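Local structure of putative dihydrodipicolinate synthase (Thermus thermophilus, 2PCQ) at residues A[114-118]-A[119-123]; A[82-86]-A[87-91]. The protein is a TIM-barrel protein of the dihydrodipicolinate synthetase family, assembled from four chains and modelled with a potassium ion. One frame throughout, in Å; residues are numbered along the deposited sequence.

Contact 1 (A[114-118]-A[119-123]); sequences ALAEK and MPLFL
In the beta-alpha-beta unit of the TIM barrel that runs from strand 91-94 through helix 107-118 to strand 121-125, Leu115 and Ala116, near the C-terminal end of the helix, meet Met119 and Leu121 as the chain swings back into the sheet. Leu115 O accepts two backbone N-H groups. It takes that of Lys118, and across the turn it accepts Met119 N at 3.0 Å, with the donor almost in line with the carbonyl and an N-H...O angle of 142°. The carbonyl of Met119 then turns back over the helix, where the CA-H of Ala116 points at Met119 O (CA to O 3.3 Å). Two residues on, Leu121 sends one branch against the helix: its CD1 lies 3.6 Å from Ala116 CB and 4.0 Å from Leu115 CB, and also rests on the Ala116 backbone, 3.4 Å from Ala116 N. A chi1 of 79° puts Leu121 CG between its own backbone N and carbonyl carbon, and chi2 of -101° then carries CD1 to the helix. The selenomethionine side chain of Met119 runs the other way, to Leu92. Ala116 also packs on Val148, a residue of the potassium site. Two N-H groups thus share one carbonyl where the chain leaves the helix, while the CD1 methyl of Leu121 supplies the apolar contact across the turn.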
loop_
_atom_site.group_PDB
_atom_site.type_symbol
_atom_site.label_atom_id
_atom_site.label_comp_id
_atom_site.label_asym_id
_atom_site.label_seq_id
_atom_site.Cartn_x
_atom_site.Cartn_y
_atom_site.Cartn_z
ATOM N N ALA A 114 17.795 -1.732 -24.887
ATOM C CA ALA A 114 19.118 -1.158 -25.088
ATOM C C ALA A 114 20.174 -2.095 -24.503
ATOM O O ALA A 114 21.192 -2.372 -25.139
ATOM C CB ALA A 114 19.205 0.206 -24.423
ATOM N N LEU A 115 19.930 -2.583 -23.291
ATOM C CA LEU A 115 20.869 -3.492 -22.640
ATOM C C LEU A 115 20.948 -4.839 -23.369
ATOM O O LEU A 115 22.035 -5.373 -23.585
ATOM C CB LEU A 115 20.461 -3.725 -21.181
ATOM C CG LEU A 115 20.367 -2.502 -20.259
ATOM C CD1 LEU A 115 19.951 -2.952 -18.862
ATOM C CD2 LEU A 115 21.705 -1.776 -20.202
ATOM N N ALA A 116 19.790 -5.376 -23.749
ATOM C CA ALA A 116 19.717 -6.663 -24.441
ATOM C C ALA A 116 20.404 -6.617 -25.800
ATOM O O ALA A 116 20.804 -7.648 -26.341
ATOM C CB ALA A 116 18.261 -7.086 -24.613
ATOM N N GLU A 117 20.535 -5.417 -26.349
ATOM C CA GLU A 117 21.174 -5.246 -27.643
ATOM C C GLU A 117 22.670 -5.519 -27.508
ATOM O O GLU A 117 23.323 -5.930 -28.469
ATOM C CB GLU A 117 20.952 -3.814 -28.140
ATOM C CG GLU A 117 21.401 -3.555 -29.567
ATOM C CD GLU A 117 20.671 -4.429 -30.573
ATOM O OE1 GLU A 117 19.419 -4.422 -30.576
ATOM O OE2 GLU A 117 21.350 -5.118 -31.362
ATOM N N LYS A 118 23.205 -5.317 -26.306
ATOM C CA LYS A 118 24.636 -5.505 -26.051
ATOM C C LYS A 118 24.993 -6.782 -25.274
ATOM O O LYS A 118 26.125 -7.273 -25.363
ATOM C CB LYS A 118 25.174 -4.298 -25.267
ATOM C CG LYS A 118 24.851 -2.932 -25.875
ATOM C CD LYS A 118 25.541 -2.710 -27.215
ATOM C CE LYS A 118 27.049 -2.657 -27.059
ATOM N NZ LYS A 118 27.738 -2.387 -28.355
HETATM N N MSE A 119 24.042 -7.323 -24.521
HETATM C CA MSE A 119 24.350 -8.508 -23.742
HETATM C C MSE A 119 23.106 -9.246 -23.316
HETATM O O MSE A 119 22.052 -8.657 -23.121
HETATM C CB MSE A 119 25.126 -8.115 -22.482
HETATM C CG MSE A 119 26.353 -8.937 -22.198
HETATM SE SE MSE A 119 27.028 -8.367 -20.498
HETATM C CE MSE A 119 27.064 -10.127 -19.662
ATOM N N PRO A 120 23.221 -10.574 -23.154
ATOM C CA PRO A 120 22.079 -11.391 -22.731
ATOM C C PRO A 120 21.752 -11.000 -21.306
ATOM O O PRO A 120 22.649 -10.645 -20.534
ATOM C CB PRO A 120 22.620 -12.829 -22.823
ATOM C CG PRO A 120 23.717 -12.706 -23.866
ATOM C CD PRO A 120 24.372 -11.415 -23.512
ATOM N N LEU A 121 20.475 -11.022 -20.962
ATOM C CA LEU A 121 20.078 -10.682 -19.616
ATOM C C LEU A 121 18.789 -11.314 -19.136
ATOM O O LEU A 121 17.968 -11.789 -19.928
ATOM C CB LEU A 121 19.989 -9.146 -19.430
ATOM C CG LEU A 121 18.855 -8.191 -19.868
ATOM C CD1 LEU A 121 19.241 -7.486 -21.148
ATOM C CD2 LEU A 121 17.528 -8.902 -20.013
ATOM N N PHE A 122 18.634 -11.320 -17.816
ATOM C CA PHE A 122 17.437 -11.831 -17.163
ATOM C C PHE A 122 16.800 -10.589 -16.554
ATOM O O PHE A 122 17.507 -9.694 -16.091
ATOM C CB PHE A 122 17.805 -12.794 -16.031
ATOM C CG PHE A 122 18.165 -14.177 -16.495
ATOM C CD1 PHE A 122 17.187 -15.158 -16.607
ATOM C CD2 PHE A 122 19.483 -14.503 -16.807
ATOM C CE1 PHE A 122 17.510 -16.448 -17.017
ATOM C CE2 PHE A 122 19.819 -15.786 -17.219
ATOM C CZ PHE A 122 18.830 -16.763 -17.323
ATOM N N LEU A 123 15.476 -10.519 -16.575
ATOM C CA LEU A 123 14.788 -9.393 -15.967
ATOM C C LEU A 123 14.905 -9.665 -14.466
ATOM O O LEU A 123 14.896 -10.823 -14.042
ATOM C CB LEU A 123 13.319 -9.362 -16.404
ATOM C CG LEU A 123 13.086 -9.305 -17.921
ATOM C CD1 LEU A 123 11.599 -9.170 -18.207
ATOM C CD2 LEU A 123 13.852 -8.124 -18.518
#

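Contact 2 (A[82-86]-A[87-91])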
loop_
_atom_site.group_PDB
_atom_site.type_symbol
_atom_site.label_atom_id
_atom_site.label_comp_id
_atom_site.label_asym_id
_atom_site.label_seq_id
_atom_site.Cartn_x
_atom_site.Cartn_y
_atom_site.Cartn_z
ATOM N N LEU A 82 29.647 -3.140 -19.617
ATOM C CA LEU A 82 30.959 -3.388 -20.215
ATOM C C LEU A 82 31.849 -4.182 -19.266
ATOM O O LEU A 82 32.576 -5.078 -19.690
ATOM C CB LEU A 82 31.652 -2.069 -20.574
ATOM C CG LEU A 82 31.002 -1.221 -21.671
ATOM C CD1 LEU A 82 31.831 0.034 -21.904
ATOM C CD2 LEU A 82 30.890 -2.033 -22.954
ATOM N N GLU A 83 31.785 -3.840 -17.984
ATOM C CA GLU A 83 32.569 -4.514 -16.957
ATOM C C GLU A 83 32.157 -5.979 -16.825
ATOM O O GLU A 83 33.007 -6.866 -16.755
ATOM C CB GLU A 83 32.388 -3.791 -15.620
ATOM C CG GLU A 83 33.110 -2.449 -15.553
ATOM C CD GLU A 83 32.517 -1.501 -14.521
ATOM O OE1 GLU A 83 31.883 -1.979 -13.557
ATOM O OE2 GLU A 83 32.700 -0.273 -14.673
ATOM N N ALA A 84 30.850 -6.222 -16.805
ATOM C CA ALA A 84 30.317 -7.574 -16.684
ATOM C C ALA A 84 30.725 -8.421 -17.883
ATOM O O ALA A 84 31.104 -9.583 -17.735
ATOM C CB ALA A 84 28.792 -7.529 -16.574
ATOM N N LYS A 85 30.655 -7.829 -19.069
ATOM C CA LYS A 85 31.012 -8.538 -20.290
ATOM C C LYS A 85 32.495 -8.903 -20.308
ATOM O O LYS A 85 32.865 -10.012 -20.696
ATOM C CB LYS A 85 30.673 -7.683 -21.515
ATOM C CG LYS A 85 30.856 -8.416 -22.831
ATOM C CD LYS A 85 30.502 -7.546 -24.020
ATOM C CE LYS A 85 30.791 -8.279 -25.320
ATOM N NZ LYS A 85 30.542 -7.430 -26.512
ATOM N N ALA A 86 33.337 -7.967 -19.881
ATOM C CA ALA A 86 34.778 -8.190 -19.850
ATOM C C ALA A 86 35.152 -9.262 -18.831
ATOM O O ALA A 86 36.173 -9.931 -18.976
ATOM C CB ALA A 86 35.506 -6.882 -19.522
ATOM N N ALA A 87 34.322 -9.423 -17.806
ATOM C CA ALA A 87 34.580 -10.414 -16.768
ATOM C C ALA A 87 34.179 -11.807 -17.243
ATOM O O ALA A 87 34.525 -12.803 -16.617
ATOM C CB ALA A 87 33.821 -10.056 -15.498
ATOM N N GLY A 88 33.445 -11.869 -18.348
ATOM C CA GLY A 88 33.027 -13.151 -18.881
ATOM C C GLY A 88 31.680 -13.614 -18.355
ATOM O O GLY A 88 31.359 -14.802 -18.414
ATOM N N ALA A 89 30.880 -12.680 -17.848
ATOM C CA ALA A 89 29.568 -13.026 -17.311
ATOM C C ALA A 89 28.682 -13.642 -18.382
ATOM O O ALA A 89 28.659 -13.178 -19.518
ATOM C CB ALA A 89 28.892 -11.784 -16.723
HETATM N N MSE A 90 27.950 -14.683 -17.998
HETATM C CA MSE A 90 27.035 -15.388 -18.890
HETATM C C MSE A 90 25.853 -14.491 -19.264
HETATM O O MSE A 90 25.350 -14.538 -20.388
HETATM C CB MSE A 90 26.559 -16.666 -18.195
HETATM C CG MSE A 90 25.164 -17.106 -18.546
HETATM SE SE MSE A 90 24.761 -18.727 -17.599
HETATM C CE MSE A 90 24.719 -17.968 -15.786
ATOM N N ALA A 91 25.423 -13.663 -18.320
ATOM C CA ALA A 91 24.310 -12.752 -18.563
ATOM C C ALA A 91 24.159 -11.772 -17.410
ATOM O O ALA A 91 24.765 -11.941 -16.348
ATOM C CB ALA A 91 23.014 -13.535 -18.756
HETATM O O HOH W 1 30.149 -11.896 -21.429
#
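Ala84 O and Lys85 O hold the two N-H groups that follow the end of helix 74-87, and together they make a Schellman motif. The straighter bond is Ala89 N to Ala84 O, 3.1 Å with an N-H...O angle of 160°, its donor tilted modestly from the carbonyl plane. Gly88 N reaches Lys85 O at 3.0 Å but comes in from above the carbonyl plane, away from the lone-pair directions. Gly88, at a phi of 91°, is the left-handed residue of the motif, where the chain turns out of the helix and folds back over its last turn. Ala87 N is held more loosely, by weak bonds to both Glu83 O and Ala84 O. A water adds a further tie: it donates to Ala89 O at 2.7 Å and, weakly, to Lys85 O, bridging the helix end and the departing chain.

Around this backbone network the side chains are small. Ala89 turns its methyl back to the helix, where CB lies 4.3 Å from Ala84 CB, the apolar pair of the motif; Val67 of strand 66-69 packs against both alanines. Ala87 CB sits beside Glu83 O and Ala84 O and touches Leu56 of helix 49-57. Glu83 points off the turn and its OE1 forms a salt bridge with Arg52, tying this helix to helix 49-57. Beyond the cap, Met90 and Ala91 bond through their backbones to Phe65 and Val67, leading into strand 91-94. The methyl of Ala89 also comes close to the carbonyl that its own N-H is bonded to: Ala89 CB stands 3.3 Å from Ala84 O.

In the fold
Both contacts are helix-to-strand turns of the same barrel, one unit apart in the chain: contact 2 ends helix 74-87 and leads into strand 91-94, from which contact 1's helix and strand continue. Their centres lie about 11 Å apart, and they touch through the selenomethionine Met119, whose SE packs on Lys85 CB at 3.8 Å, and through Pro120 against Ala91. Contact 1 is mostly buried, and a leucine branch from the strand packs on the helix beside its single cross-turn hydrogen bond. Contact 2 is a surface contact, where glycine, a bridging water and several backbone bonds close the helix, with alanine methyls packing across the turn.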